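Long-range contact in glycoside hydrolase family 81 (Clostridium thermocellum, PDB 6FOP), which probably hydrolyses beta-1,3-glucans such as laminarin, as a family 81 endo-glucanase of the clostridial cellulosome: residues T37-W46 with W478-N489. Numbering follows the deposited sequence.
Sequences TNSWESSILW and WASGHAGFADGN. With MG (magnesium ion), chain Y.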
ATOM      1  N   THR A  37       7.868  -5.395   8.419  1.00 14.75           N
ATOM      2  CA  THR A  37       7.699  -4.023   8.919  1.00 14.87           C
ATOM      3  C   THR A  37       6.662  -3.302   8.061  1.00 12.88           C
ATOM      4  O   THR A  37       6.100  -3.875   7.112  1.00 13.72           O
ATOM      5  CB  THR A  37       9.040  -3.256   8.841  1.00 15.05           C
ATOM      6  OG1 THR A  37       9.421  -3.061   7.474  1.00 14.82           O
ATOM      7  CG2 THR A  37      10.151  -4.006   9.548  1.00 15.67           C
ATOM      8  N   ASN A  38       6.402  -2.043   8.383  1.00 13.14           N
ATOM      9  CA  ASN A  38       5.568  -1.208   7.534  1.00 12.83           C
ATOM     10  C   ASN A  38       4.176  -1.766   7.363  1.00 13.21           C
ATOM     11  O   ASN A  38       3.624  -1.794   6.272  1.00 13.31           O
ATOM     12  CB  ASN A  38       6.196  -0.917   6.152  1.00 13.06           C
ATOM     13  CG  ASN A  38       7.506  -0.189   6.271  1.00 13.41           C
ATOM     14  OD1 ASN A  38       8.571  -0.799   6.373  1.00 14.92           O
ATOM     15  ND2 ASN A  38       7.445   1.149   6.211  1.00 13.55           N
ATOM     16  N   SER A  39       3.593  -2.219   8.481  1.00 12.42           N
ATOM     17  CA  SER A  39       2.270  -2.788   8.413  1.00 12.70           C
ATOM     18  C   SER A  39       1.425  -2.406   9.645  1.00 12.50           C
ATOM     19  O   SER A  39       1.838  -1.635  10.512  1.00 13.79           O
ATOM     20  CB  SER A  39       2.414  -4.297   8.239  1.00 12.78           C
ATOM     21  OG  SER A  39       1.168  -4.928   7.920  1.00 13.21           O
ATOM     22  N   TRP A  40       0.224  -2.936   9.681  1.00 13.09           N
ATOM     23  CA  TRP A  40      -0.717  -2.620  10.748  1.00 13.60           C
ATOM     24  C   TRP A  40      -0.364  -3.303  12.077  1.00 13.90           C
ATOM     25  O   TRP A  40      -0.720  -2.824  13.141  1.00 14.53           O
ATOM     26  CB  TRP A  40      -2.137  -2.985  10.308  1.00 13.13           C
ATOM     27  CG  TRP A  40      -2.295  -4.419   9.895  1.00 13.25           C
ATOM     28  CD1 TRP A  40      -2.074  -4.947   8.649  1.00 14.13           C
ATOM     29  CD2 TRP A  40      -2.687  -5.530  10.721  1.00 13.41           C
ATOM     30  NE1 TRP A  40      -2.267  -6.294   8.641  1.00 13.70           N
ATOM     31  CE2 TRP A  40      -2.693  -6.676   9.894  1.00 13.35           C
ATOM     32  CE3 TRP A  40      -3.098  -5.653  12.063  1.00 13.04           C
ATOM     33  CZ2 TRP A  40      -3.024  -7.943  10.376  1.00 13.35           C
ATOM     34  CZ3 TRP A  40      -3.433  -6.906  12.531  1.00 13.70           C
ATOM     35  CH2 TRP A  40      -3.407  -8.045  11.691  1.00 14.00           C
ATOM     36  N   GLU A  41       0.344  -4.425  12.022  1.00 13.42           N
ATOM     37  CA  GLU A  41       0.730  -5.164  13.222  1.00 14.37           C
ATOM     38  C   GLU A  41       2.105  -4.742  13.767  1.00 14.54           C
ATOM     39  O   GLU A  41       2.555  -5.226  14.796  1.00 14.78           O
ATOM     40  CB  GLU A  41       0.712  -6.674  12.960  1.00 14.79           C
ATOM     41  CG  GLU A  41       1.914  -7.219  12.186  1.00 14.11           C
ATOM     42  CD  GLU A  41       1.996  -6.879  10.717  1.00 15.31           C
ATOM     43  OE1 GLU A  41       0.972  -6.519  10.125  1.00 14.86           O
ATOM     44  OE2 GLU A  41       3.111  -7.103  10.148  1.00 15.65           O
ATOM     45  N   SER A  42       2.796  -3.844  13.055  1.00 14.21           N
ATOM     46  CA  SER A  42       4.230  -3.641  13.272  1.00 13.79           C
ATOM     47  C   SER A  42       4.628  -3.178  14.642  1.00 14.46           C
ATOM     48  O   SER A  42       5.730  -3.483  15.076  1.00 15.65           O
ATOM     49  CB  SER A  42       4.775  -2.700  12.213  1.00 14.58           C
ATOM     50  OG  SER A  42       4.594  -3.250  10.931  1.00 14.80           O
ATOM     51  N   SER A  43       3.766  -2.422  15.331  1.00 14.57           N
ATOM     52  CA  SER A  43       4.175  -1.868  16.640  1.00 14.76           C
ATOM     53  C   SER A  43       4.429  -2.939  17.715  1.00 15.42           C
ATOM     54  O   SER A  43       5.164  -2.691  18.669  1.00 16.92           O
ATOM     55  CB  SER A  43       3.166  -0.853  17.167  1.00 15.96           C
ATOM     56  OG  SER A  43       1.976  -1.478  17.650  1.00 16.09           O
ATOM     57  N   ILE A  44       3.877  -4.126  17.516  1.00 15.40           N
ATOM     58  CA  ILE A  44       4.199  -5.267  18.377  1.00 15.54           C
ATOM     59  C   ILE A  44       5.695  -5.548  18.427  1.00 16.11           C
ATOM     60  O   ILE A  44       6.219  -5.841  19.500  1.00 16.37           O
ATOM     61  CB  ILE A  44       3.456  -6.532  17.948  1.00 15.35           C
ATOM     62  CG1 ILE A  44       1.938  -6.339  17.993  1.00 16.10           C
ATOM     63  CG2 ILE A  44       3.840  -7.716  18.828  1.00 16.65           C
ATOM     64  CD1 ILE A  44       1.166  -7.407  17.246  1.00 15.68           C
ATOM     65  N   LEU A  45       6.364  -5.405  17.276  1.00 16.00           N
ATOM     66  CA  LEU A  45       7.791  -5.696  17.144  1.00 16.73           C
ATOM     67  C   LEU A  45       8.678  -4.626  17.753  1.00 16.31           C
ATOM     68  O   LEU A  45       9.770  -4.931  18.255  1.00 17.96           O
ATOM     69  CB  LEU A  45       8.164  -5.869  15.663  1.00 17.35           C
ATOM     70  CG  LEU A  45       7.587  -7.114  14.993  1.00 18.17           C
ATOM     71  CD1 LEU A  45       7.490  -6.907  13.489  1.00 20.36           C
ATOM     72  CD2 LEU A  45       8.389  -8.356  15.340  1.00 17.78           C
ATOM     73  N   TRP A  46       8.245  -3.356  17.652  1.00 16.38           N
ATOM     74  CA  TRP A  46       9.103  -2.229  18.025  1.00 17.21           C
ATOM     75  C   TRP A  46       8.934  -1.780  19.482  1.00 17.75           C
ATOM     76  O   TRP A  46       9.861  -1.233  20.086  1.00 21.70           O
ATOM     77  CB  TRP A  46       8.809  -1.042  17.092  1.00 16.54           C
ATOM     78  CG  TRP A  46       9.191  -1.217  15.636  1.00 17.20           C
ATOM     79  CD1 TRP A  46       8.500  -1.904  14.685  1.00 16.58           C
ATOM     80  CD2 TRP A  46      10.302  -0.619  14.975  1.00 16.97           C
ATOM     81  NE1 TRP A  46       9.123  -1.786  13.454  1.00 17.40           N
ATOM     82  CE2 TRP A  46      10.241  -1.002  13.616  1.00 17.36           C
ATOM     83  CE3 TRP A  46      11.336   0.207  15.396  1.00 17.92           C
ATOM     84  CZ2 TRP A  46      11.168  -0.551  12.671  1.00 17.07           C
ATOM     85  CZ3 TRP A  46      12.264   0.630  14.467  1.00 19.30           C
ATOM     86  CH2 TRP A  46      12.171   0.251  13.119  1.00 18.96           C
ATOM     87  N   TRP A 478       1.944   1.235   3.240  1.00 12.43           N
ATOM     88  CA  TRP A 478       2.115   1.902   4.510  1.00 11.93           C
ATOM     89  C   TRP A 478       3.515   2.509   4.603  1.00 12.13           C
ATOM     90  O   TRP A 478       4.527   1.876   4.241  1.00 13.18           O
ATOM     91  CB  TRP A 478       1.950   0.935   5.662  1.00 12.38           C
ATOM     92  CG  TRP A 478       0.571   0.393   5.903  1.00 12.43           C
ATOM     93  CD1 TRP A 478       0.221  -0.924   5.882  1.00 12.45           C
ATOM     94  CD2 TRP A 478      -0.604   1.101   6.309  1.00 12.07           C
ATOM     95  NE1 TRP A 478      -1.098  -1.089   6.213  1.00 12.66           N
ATOM     96  CE2 TRP A 478      -1.629   0.136   6.486  1.00 12.62           C
ATOM     97  CE3 TRP A 478      -0.921   2.450   6.488  1.00 12.71           C
ATOM     98  CZ2 TRP A 478      -2.891   0.471   6.922  1.00 12.81           C
ATOM     99  CZ3 TRP A 478      -2.184   2.784   6.927  1.00 13.62           C
ATOM    100  CH2 TRP A 478      -3.167   1.787   7.110  1.00 13.66           C
ATOM    101  N   ALA A 479       3.551   3.738   5.104  1.00 12.55           N
ATOM    102  CA  ALA A 479       4.789   4.503   5.186  1.00 13.22           C
ATOM    103  C   ALA A 479       5.624   4.248   6.420  1.00 13.61           C
ATOM    104  O   ALA A 479       6.853   4.228   6.333  1.00 13.51           O
ATOM    105  CB  ALA A 479       4.493   5.981   5.061  1.00 13.97           C
ATOM    106  N   SER A 480       4.979   4.066   7.586  1.00 13.34           N
ATOM    107  CA  SER A 480       5.740   3.979   8.848  1.00 13.38           C
ATOM    108  C   SER A 480       6.314   2.585   9.020  1.00 12.91           C
ATOM    109  O   SER A 480       5.586   1.611   8.922  1.00 13.79           O
ATOM    110  CB  SER A 480       4.832   4.299  10.031  1.00 13.79           C
ATOM    111  OG  SER A 480       5.526   4.204  11.257  1.00 14.39           O
ATOM    112  N   GLY A 481       7.605   2.487   9.335  1.00 12.79           N
ATOM    113  CA  GLY A 481       8.178   1.181   9.644  1.00 13.15           C
ATOM    114  C   GLY A 481       7.574   0.509  10.868  1.00 13.75           C
ATOM    115  O   GLY A 481       7.450  -0.719  10.900  1.00 15.21           O
ATOM    116  N   HIS A 482       7.196   1.336  11.850  1.00 14.26           N
ATOM    117  CA  HIS A 482       6.857   0.882  13.191  1.00 14.55           C
ATOM    118  C   HIS A 482       5.403   1.070  13.605  1.00 15.26           C
ATOM    119  O   HIS A 482       4.973   0.410  14.567  1.00 16.02           O
ATOM    120  CB  HIS A 482       7.791   1.565  14.205  1.00 16.09           C
ATOM    121  CG  HIS A 482       7.860   3.043  14.068  1.00 14.92           C
ATOM    122  ND1 HIS A 482       6.853   3.881  14.468  1.00 17.00           N
ATOM    123  CD2 HIS A 482       8.781   3.829  13.477  1.00 17.99           C
ATOM    124  CE1 HIS A 482       7.177   5.130  14.194  1.00 17.98           C
ATOM    125  NE2 HIS A 482       8.339   5.120  13.576  1.00 18.36           N
ATOM    126  N   ALA A 483       4.648   1.963  12.955  1.00 15.06           N
ATOM    127  CA  ALA A 483       3.234   2.205  13.325  1.00 15.88           C
ATOM    128  C   ALA A 483       3.084   2.635  14.788  1.00 15.69           C
ATOM    129  O   ALA A 483       2.078   2.366  15.451  1.00 16.58           O
ATOM    130  CB  ALA A 483       2.364   1.009  13.004  1.00 16.73           C
ATOM    131  N   GLY A 484       4.044   3.388  15.289  1.00 16.43           N
ATOM    132  CA  GLY A 484       4.103   3.791  16.694  1.00 17.62           C
ATOM    133  C   GLY A 484       3.305   5.063  16.964  1.00 17.41           C
ATOM    134  O   GLY A 484       3.831   6.029  17.534  1.00 20.95           O
ATOM    135  N   PHE A 485       2.022   5.018  16.621  1.00 16.21           N
ATOM    136  CA  PHE A 485       1.105   6.155  16.760  1.00 16.76           C
ATOM    137  C   PHE A 485      -0.226   5.634  17.300  1.00 17.00           C
ATOM    138  O   PHE A 485      -0.609   4.495  17.027  1.00 15.96           O
ATOM    139  CB  PHE A 485       0.848   6.793  15.387  1.00 17.79           C
ATOM    140  CG  PHE A 485       2.068   7.284  14.702  1.00 17.70           C
ATOM    141  CD1 PHE A 485       2.529   8.557  14.958  1.00 20.61           C
ATOM    142  CD2 PHE A 485       2.722   6.502  13.746  1.00 18.64           C
ATOM    143  CE1 PHE A 485       3.658   9.024  14.308  1.00 22.97           C
ATOM    144  CE2 PHE A 485       3.840   6.977  13.072  1.00 20.69           C
ATOM    145  CZ  PHE A 485       4.310   8.232  13.364  1.00 22.40           C
ATOM    146  N   ALA A 486      -0.931   6.467  18.061  1.00 16.52           N
ATOM    147  CA  ALA A 486      -2.270   6.118  18.508  1.00 16.79           C
ATOM    148  C   ALA A 486      -3.176   5.703  17.360  1.00 16.06           C
ATOM    149  O   ALA A 486      -4.022   4.825  17.534  1.00 17.33           O
ATOM    150  CB  ALA A 486      -2.906   7.275  19.261  1.00 18.16           C
ATOM    151  N   ASP A 487      -3.024   6.358  16.201  1.00 15.54           N
ATOM    152  CA  ASP A 487      -3.847   6.064  15.029  1.00 15.23           C
ATOM    153  C   ASP A 487      -3.293   5.017  14.084  1.00 14.87           C
ATOM    154  O   ASP A 487      -3.838   4.817  12.980  1.00 15.21           O
ATOM    155  CB  ASP A 487      -4.140   7.367  14.289  1.00 16.88           C
ATOM    156  CG  ASP A 487      -5.063   8.268  15.081  1.00 21.05           C
ATOM    157  OD1 ASP A 487      -5.951   7.749  15.803  1.00 25.94           O
ATOM    158  OD2 ASP A 487      -4.892   9.474  15.025  1.00 25.07           O
ATOM    159  N   GLY A 488      -2.254   4.327  14.529  1.00 14.99           N
ATOM    160  CA  GLY A 488      -1.698   3.220  13.771  1.00 13.95           C
ATOM    161  C   GLY A 488      -0.720   3.637  12.693  1.00 14.50           C
ATOM    162  O   GLY A 488       0.046   4.590  12.878  1.00 15.62           O
ATOM    163  N   ASN A 489      -0.675   2.851  11.626  1.00 13.01           N
ATOM    164  CA  ASN A 489       0.186   3.188  10.484  1.00 12.82           C
ATOM    165  C   ASN A 489      -0.507   4.264   9.656  1.00 13.15           C
ATOM    166  O   ASN A 489      -1.670   4.585   9.891  1.00 13.50           O
ATOM    167  CB  ASN A 489       0.573   1.926   9.712  1.00 12.98           C
ATOM    168  CG  ASN A 489       1.980   2.015   9.132  1.00 13.23           C
ATOM    169  OD1 ASN A 489       2.340   3.030   8.518  1.00 13.38           O
ATOM    170  ND2 ASN A 489       2.776   0.984   9.295  1.00 13.14           N
TER
HETATM  171 MG    MG Y 824       5.876  -5.761  21.779  1.00 18.08          MG
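Asn489 reaches across to the 37-46 loop with its side-chain amide. Its CB lies 3.5 Å above one face of the Trp478 ring, toward the rim, within its own loop; CB and CG are each 3.9 Å from Ser39 O. At the tip, OD1 accepts Ser480 N on a lone pair in the carbonyl plane. ND2 donates twice: to Ser480 O, and across the contact to Ser39 O at 3.0 Å, nearly straight at 170°. Ser39 O lies in the amide plane, but the donor stands above the plane of the Ser39 carbonyl. Together these bonds fix the turn of the amide about the CB-CG bond. Next to it, Asn38 N donates to Gly481 O (3.0 Å), and Asn38 CA points its hydrogen at Ser480 O in a CA-H...O contact of 3.1 Å.

Farther along, His482 CB sits over the five-membered ring of Trp46, 3.3 Å from its centroid, a CH-pi contact. A chi1 of 51° tucks the imidazole back over its own backbone and turns its edge to the six-membered ring, planes at 69°, in a T-shaped pair; its NE2 is hydrogen-bonded to Glu412 OE1. Ser480 OG accepts Ala483 N, an ST motif. In the same short helix as Trp46, Ile44 O binds magnesium with the backbone oxygens of Asn47, Tyr49 and Ala102. The arrangement is a buried loop-to-loop junction, tying an N-terminal loop to the 476-477/490-491 strand connection of the family 81 C-terminal domain.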